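Local coordinates for protein endo-1,4-beta-xylanase (Pseudoalteromonas haloplanktis, PDB 2B4F) that hydrolyses internal beta-1,4 linkages of xylan as a cold-adapted family 8 glycoside hydrolase, and probably acts on related beta-glucans, at residues A[76-81]-A[142-147]; A[107-112]-A[121-126]. The protein carries 1 engineered substitution. One frame throughout, in Å; residues are numbered along the deposited sequence.

Interaction 1. Residues A[76-81]-A[142-147]; sequences RTEGQS and APAGEE. Engineered in segment 142-147: Ala144 (natural residue Asp). With XYP (beta-D-xylopyranose), chain B; XYP (beta-D-xylopyranose), chain C.
Glu78 lies along the first turn of helix 144-160, its aliphatic part against Ala144 and Gly145 and its carboxylate at the bound xylose of chain B. From CB the chain runs out extended (chi2 176°), which carries the carboxylate past the CB of Ala144 to the sugar. CG rests 3.6 Å from the backbone N of Gly145, and CD lies 3.6 Å from CB of Ala144, an engineered residue whose methyl replaces the natural aspartate side chain. OE1 is held in a salt bridge by Arg284, while OE2 accepts a hydrogen bond from O3 of that xylose, modelled so short that its exact length is doubtful. Cutting Glu78 back to an alanine would probably deprive Arg284 and the xylose O3 of this carboxylate and open a gap beside Ala144.

Behind the acid the two helix starts press close, with the CA atoms of Glu78 and Gly145 4.2 Å apart. Glycine suits this spot, because a CB there would fall only 2.7 Å from OG1 of Thr77. That hydroxyl binds water 1 at 2.8 Å; the same water accepts from Ala142 N and can donate to Glu146 OE1, which competes with other acceptors nearby, so it joins both segments through buried polar groups. Farther along, CB of Ser81 packs 3.4 Å from the carbonyl O of Gly145. Arg76, just before its helix, reaches the neighbouring xylose of chain C, NH1 donating to O3 at 2.8 Å. Two adjoining helix starts, one supplying Arg76 and Glu78 to the sugars and the other the methyl of Ala142, form part of the glycan-binding cleft of the (alpha/alpha)6 barrel of family 8.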
# COMPACT_ATOMS: atom_id res chain seq x y z
N ARG A 76 6.18 -10.46 -6.09
CA ARG A 76 4.83 -9.91 -6.16
C ARG A 76 4.84 -8.47 -6.66
O ARG A 76 5.76 -7.72 -6.37
CB ARG A 76 4.17 -10.01 -4.80
CG ARG A 76 3.88 -11.46 -4.42
CD ARG A 76 3.32 -11.70 -3.02
NE ARG A 76 3.26 -13.15 -2.83
CZ ARG A 76 2.36 -13.80 -2.12
NH1 ARG A 76 1.41 -13.16 -1.44
NH2 ARG A 76 2.41 -15.13 -2.10
N THR A 77 3.81 -8.09 -7.39
CA THR A 77 3.76 -6.73 -7.93
C THR A 77 3.65 -5.66 -6.86
O THR A 77 4.28 -4.62 -6.96
CB THR A 77 2.64 -6.56 -8.94
OG1 THR A 77 1.41 -7.12 -8.43
CG2 THR A 77 3.02 -7.33 -10.22
N GLU A 78 2.86 -5.92 -5.83
CA GLU A 78 2.74 -4.96 -4.75
C GLU A 78 4.06 -4.69 -4.03
O GLU A 78 4.40 -3.54 -3.75
CB GLU A 78 1.69 -5.43 -3.75
CG GLU A 78 0.39 -4.75 -4.02
CD GLU A 78 -0.70 -5.23 -3.14
OE1 GLU A 78 -0.76 -4.70 -1.99
OE2 GLU A 78 -1.47 -6.10 -3.65
N GLY A 79 4.81 -5.75 -3.72
CA GLY A 79 6.12 -5.58 -3.11
C GLY A 79 7.06 -4.76 -4.00
O GLY A 79 7.83 -3.92 -3.51
N GLN A 80 7.01 -5.05 -5.30
CA GLN A 80 7.88 -4.41 -6.27
C GLN A 80 7.55 -2.92 -6.33
O GLN A 80 8.45 -2.09 -6.31
CB GLN A 80 7.70 -5.05 -7.65
CG GLN A 80 8.78 -4.69 -8.68
CD GLN A 80 10.08 -5.44 -8.52
OE1 GLN A 80 11.02 -5.28 -9.33
NE2 GLN A 80 10.17 -6.25 -7.48
N SER A 81 6.24 -2.61 -6.40
CA SER A 81 5.77 -1.25 -6.60
C SER A 81 5.95 -0.42 -5.34
O SER A 81 6.24 0.76 -5.42
CB SER A 81 4.29 -1.23 -7.03
OG SER A 81 3.45 -1.78 -6.04
N ALA A 142 -2.87 -8.04 -9.45
CA ALA A 142 -3.30 -7.60 -8.13
C ALA A 142 -3.24 -6.06 -8.22
O ALA A 142 -2.18 -5.46 -8.08
CB ALA A 142 -2.34 -8.12 -7.08
N PRO A 143 -4.37 -5.44 -8.57
CA PRO A 143 -4.36 -4.03 -9.00
C PRO A 143 -3.74 -2.98 -8.08
O PRO A 143 -3.36 -1.95 -8.60
CB PRO A 143 -5.85 -3.73 -9.31
CG PRO A 143 -6.36 -5.12 -9.77
CD PRO A 143 -5.70 -6.04 -8.72
N ALA A 144 -3.59 -3.24 -6.78
CA ALA A 144 -2.87 -2.28 -5.95
C ALA A 144 -1.42 -2.11 -6.43
O ALA A 144 -0.81 -1.06 -6.24
CB ALA A 144 -2.90 -2.69 -4.47
N GLY A 145 -0.87 -3.17 -7.04
CA GLY A 145 0.44 -3.11 -7.67
C GLY A 145 0.52 -2.05 -8.75
O GLY A 145 1.36 -1.15 -8.69
N GLU A 146 -0.34 -2.16 -9.76
CA GLU A 146 -0.40 -1.17 -10.83
C GLU A 146 -0.63 0.26 -10.28
O GLU A 146 -0.02 1.20 -10.76
CB GLU A 146 -1.50 -1.54 -11.85
CG GLU A 146 -1.08 -2.67 -12.81
CD GLU A 146 -1.37 -4.07 -12.28
OE1 GLU A 146 -1.55 -4.26 -11.05
OE2 GLU A 146 -1.46 -5.00 -13.11
N GLU A 147 -1.47 0.40 -9.26
CA GLU A 147 -1.74 1.72 -8.66
C GLU A 147 -0.44 2.35 -8.13
O GLU A 147 -0.13 3.51 -8.41
CB GLU A 147 -2.74 1.63 -7.52
CG GLU A 147 -4.14 1.20 -7.96
CD GLU A 147 -5.15 1.33 -6.83
OE1 GLU A 147 -4.93 0.73 -5.74
OE2 GLU A 147 -6.15 2.04 -7.04
C1 XYP B . -1.67 -9.70 -0.92
C2 XYP B . -2.05 -8.46 -1.69
C3 XYP B . -3.16 -8.77 -2.70
C4 XYP B . -2.94 -10.10 -3.45
C5 XYP B . -2.46 -11.20 -2.50
O2 XYP B . -2.56 -7.41 -0.88
O3 XYP B . -3.33 -7.68 -3.61
O4 XYP B . -4.20 -10.42 -4.00
O5 XYP B . -1.33 -10.72 -1.78
C1 XYP C . 0.84 -11.61 3.26
C2 XYP C . 1.64 -11.65 1.98
C3 XYP C . 1.21 -10.53 1.03
C4 XYP C . -0.30 -10.49 0.86
C5 XYP C . -0.90 -10.39 2.26
O2 XYP C . 3.04 -11.62 2.24
O3 XYP C . 1.80 -10.67 -0.24
O4 XYP C . -0.64 -9.37 0.06
O5 XYP C . -0.50 -11.53 3.01
O HOH W 1 -0.53 -6.75 -10.39

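Interaction 2. Residues A[107-112]-A[121-126]; sequences QKNPDN and VYAWKL. With XYP (beta-D-xylopyranose), chain D; XYP (beta-D-xylopyranose), chain B.
Lys108 and Tyr122 face each other as an antiparallel, non-hydrogen-bonded pair, flanked by two backbone bonds. Ala123 N donates to Gln107 O and Asn109 N to Val121 O, both at 2.9 Å. Between these bonds CB of Lys108 sits over one face of the Tyr122 ring, 4.0 Å from its centroid, in a CH-pi contact. With chi1 at -167° the lysine chain runs extended across the ring, its CG 3.6 Å from OH of Tyr122, and ends in a salt bridge with Asp111, NZ to OD2 3.0 Å. A long lysine suits this place, its methylenes covering the ring and its charge carried out to the carboxylate.

Next to the ring, CB of Gln107 touches CD2 of Tyr122 and its CG packs 3.5 Å from CD2 of Leu126. Its amide NE2 donates to water 2, which in turn donates to the carbonyl O of Ala123, a water-mediated link from the Gln107 side chain to the backbone of Ala123, alongside the two direct backbone bonds. At the corner, the indole of Trp124 turns to the substrate: the xyloses of chains D and B lie over one face and CB of Lys125 backs the opposite one, while NE1 is held by Asp138. The pairing thus fastens the loop after helix 93-107 to the start of strand 123-128, which itself runs between strands 74-76 and 134-136, with Tyr122 also meeting Phe149 of helix 144-160.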
# COMPACT_ATOMS: atom_id res chain seq x y z
N GLN A 107 7.32 -8.88 -15.23
CA GLN A 107 5.97 -8.88 -14.66
C GLN A 107 4.91 -8.49 -15.69
O GLN A 107 3.82 -9.04 -15.69
CB GLN A 107 5.89 -7.99 -13.41
CG GLN A 107 6.65 -8.59 -12.20
CD GLN A 107 6.76 -7.63 -11.03
OE1 GLN A 107 6.96 -6.42 -11.23
NE2 GLN A 107 6.65 -8.15 -9.81
N LYS A 108 5.22 -7.56 -16.59
CA LYS A 108 4.25 -7.12 -17.59
C LYS A 108 3.82 -8.23 -18.55
O LYS A 108 4.67 -8.82 -19.23
CB LYS A 108 4.83 -5.98 -18.43
CG LYS A 108 3.81 -5.26 -19.28
CD LYS A 108 4.47 -4.38 -20.35
CE LYS A 108 3.46 -3.93 -21.40
NZ LYS A 108 4.17 -3.37 -22.59
N ASN A 109 2.51 -8.49 -18.63
CA ASN A 109 1.96 -9.36 -19.66
C ASN A 109 1.98 -8.64 -21.01
O ASN A 109 1.70 -7.44 -21.07
CB ASN A 109 0.53 -9.77 -19.35
CG ASN A 109 0.39 -10.63 -18.11
OD1 ASN A 109 -0.52 -10.42 -17.31
ND2 ASN A 109 1.26 -11.62 -17.96
N PRO A 110 2.27 -9.35 -22.10
CA PRO A 110 2.30 -8.72 -23.43
C PRO A 110 1.01 -8.00 -23.78
O PRO A 110 -0.08 -8.46 -23.44
CB PRO A 110 2.52 -9.90 -24.40
CG PRO A 110 3.04 -11.01 -23.58
CD PRO A 110 2.59 -10.79 -22.16
N ASP A 111 1.13 -6.89 -24.50
CA ASP A 111 -0.05 -6.16 -24.95
C ASP A 111 -0.91 -6.95 -25.95
O ASP A 111 -2.06 -6.60 -26.17
CB ASP A 111 0.38 -4.81 -25.54
CG ASP A 111 1.04 -3.92 -24.49
OD1 ASP A 111 0.50 -3.84 -23.36
OD2 ASP A 111 2.10 -3.32 -24.70
N ASN A 112 -0.34 -8.01 -26.52
CA ASN A 112 -1.04 -8.86 -27.48
C ASN A 112 -1.38 -10.23 -26.88
O ASN A 112 -1.65 -11.20 -27.60
CB ASN A 112 -0.21 -8.99 -28.77
CG ASN A 112 1.08 -9.79 -28.59
OD1 ASN A 112 1.54 -10.04 -27.47
ND2 ASN A 112 1.68 -10.19 -29.71
N VAL A 121 -1.36 -5.81 -18.23
CA VAL A 121 -1.41 -5.82 -16.77
C VAL A 121 -0.20 -6.58 -16.24
O VAL A 121 0.50 -7.28 -16.99
CB VAL A 121 -2.75 -6.41 -16.20
CG1 VAL A 121 -3.94 -5.76 -16.90
CG2 VAL A 121 -2.80 -7.92 -16.34
N TYR A 122 0.04 -6.47 -14.94
CA TYR A 122 1.24 -6.99 -14.32
C TYR A 122 0.94 -8.27 -13.53
O TYR A 122 0.21 -8.24 -12.53
CB TYR A 122 1.93 -5.87 -13.48
CG TYR A 122 2.63 -4.91 -14.40
CD1 TYR A 122 1.91 -4.10 -15.28
CD2 TYR A 122 4.02 -4.89 -14.48
CE1 TYR A 122 2.56 -3.26 -16.18
CE2 TYR A 122 4.67 -4.05 -15.37
CZ TYR A 122 3.95 -3.25 -16.22
OH TYR A 122 4.64 -2.45 -17.12
N ALA A 123 1.48 -9.39 -14.03
CA ALA A 123 1.35 -10.70 -13.38
C ALA A 123 1.71 -10.62 -11.89
O ALA A 123 2.84 -10.26 -11.55
CB ALA A 123 2.23 -11.71 -14.07
N TRP A 124 0.76 -10.94 -11.01
CA TRP A 124 0.94 -10.62 -9.60
C TRP A 124 1.94 -11.50 -8.89
O TRP A 124 2.49 -11.08 -7.87
CB TRP A 124 -0.37 -10.58 -8.84
CG TRP A 124 -0.90 -11.87 -8.34
CD1 TRP A 124 -1.73 -12.73 -9.01
CD2 TRP A 124 -0.72 -12.43 -7.03
NE1 TRP A 124 -2.05 -13.80 -8.20
CE2 TRP A 124 -1.45 -13.64 -6.99
CE3 TRP A 124 -0.02 -12.03 -5.88
CZ2 TRP A 124 -1.49 -14.45 -5.84
CZ3 TRP A 124 -0.07 -12.82 -4.76
CH2 TRP A 124 -0.80 -14.03 -4.75
N LYS A 125 2.13 -12.72 -9.40
CA LYS A 125 3.00 -13.69 -8.75
C LYS A 125 3.93 -14.37 -9.74
O LYS A 125 3.47 -15.09 -10.65
CB LYS A 125 2.16 -14.74 -8.02
CG LYS A 125 2.99 -15.71 -7.21
CD LYS A 125 2.20 -16.89 -6.64
CE LYS A 125 1.43 -16.54 -5.37
NZ LYS A 125 0.69 -17.75 -4.78
N LEU A 126 5.23 -14.16 -9.52
CA LEU A 126 6.32 -14.80 -10.23
C LEU A 126 7.13 -15.68 -9.28
O LEU A 126 7.11 -15.50 -8.07
CB LEU A 126 7.26 -13.74 -10.83
CG LEU A 126 6.98 -13.10 -12.20
CD1 LEU A 126 5.56 -12.71 -12.42
CD2 LEU A 126 7.88 -11.87 -12.35
C1 XYP D . -4.21 -11.44 -5.02
C2 XYP D . -5.08 -12.56 -4.48
C3 XYP D . -5.56 -13.56 -5.55
C4 XYP D . -5.89 -12.85 -6.87
C5 XYP D . -4.85 -11.81 -7.24
O2 XYP D . -4.40 -13.24 -3.42
O3 XYP D . -6.71 -14.31 -5.12
O4 XYP D . -6.00 -13.77 -7.82
O5 XYP D . -4.70 -10.90 -6.18
C1 XYP B . -1.67 -9.70 -0.92
C2 XYP B . -2.05 -8.46 -1.69
C3 XYP B . -3.16 -8.77 -2.70
C4 XYP B . -2.94 -10.10 -3.45
C5 XYP B . -2.46 -11.20 -2.50
O2 XYP B . -2.56 -7.41 -0.88
O3 XYP B . -3.33 -7.68 -3.61
O4 XYP B . -4.20 -10.42 -4.00
O5 XYP B . -1.33 -10.72 -1.78
O HOH W 2 4.99 -10.44 -9.76

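Interaction 1 lies deep in the barrel, its centre about 8 Å from that of the chain, whereas interaction 2 is centred about 19 Å out; it too is largely buried, with Lys108 its partly exposed member. The first joins two helix starts by close packing, a shared water and sugar-binding polar groups; the second joins a loop to a strand by backbone bonds and a covered ring. They meet directly: Glu146 OE2 is 2.8 Å from Tyr122 N, probably hydrogen-bonded, and CG2 of Thr77 packs against Ala123 O. Along the chain 107-126 is nested inside the loop closed by interaction 1, and both contacts reach the xylose of chain B, through Glu78 and Trp124.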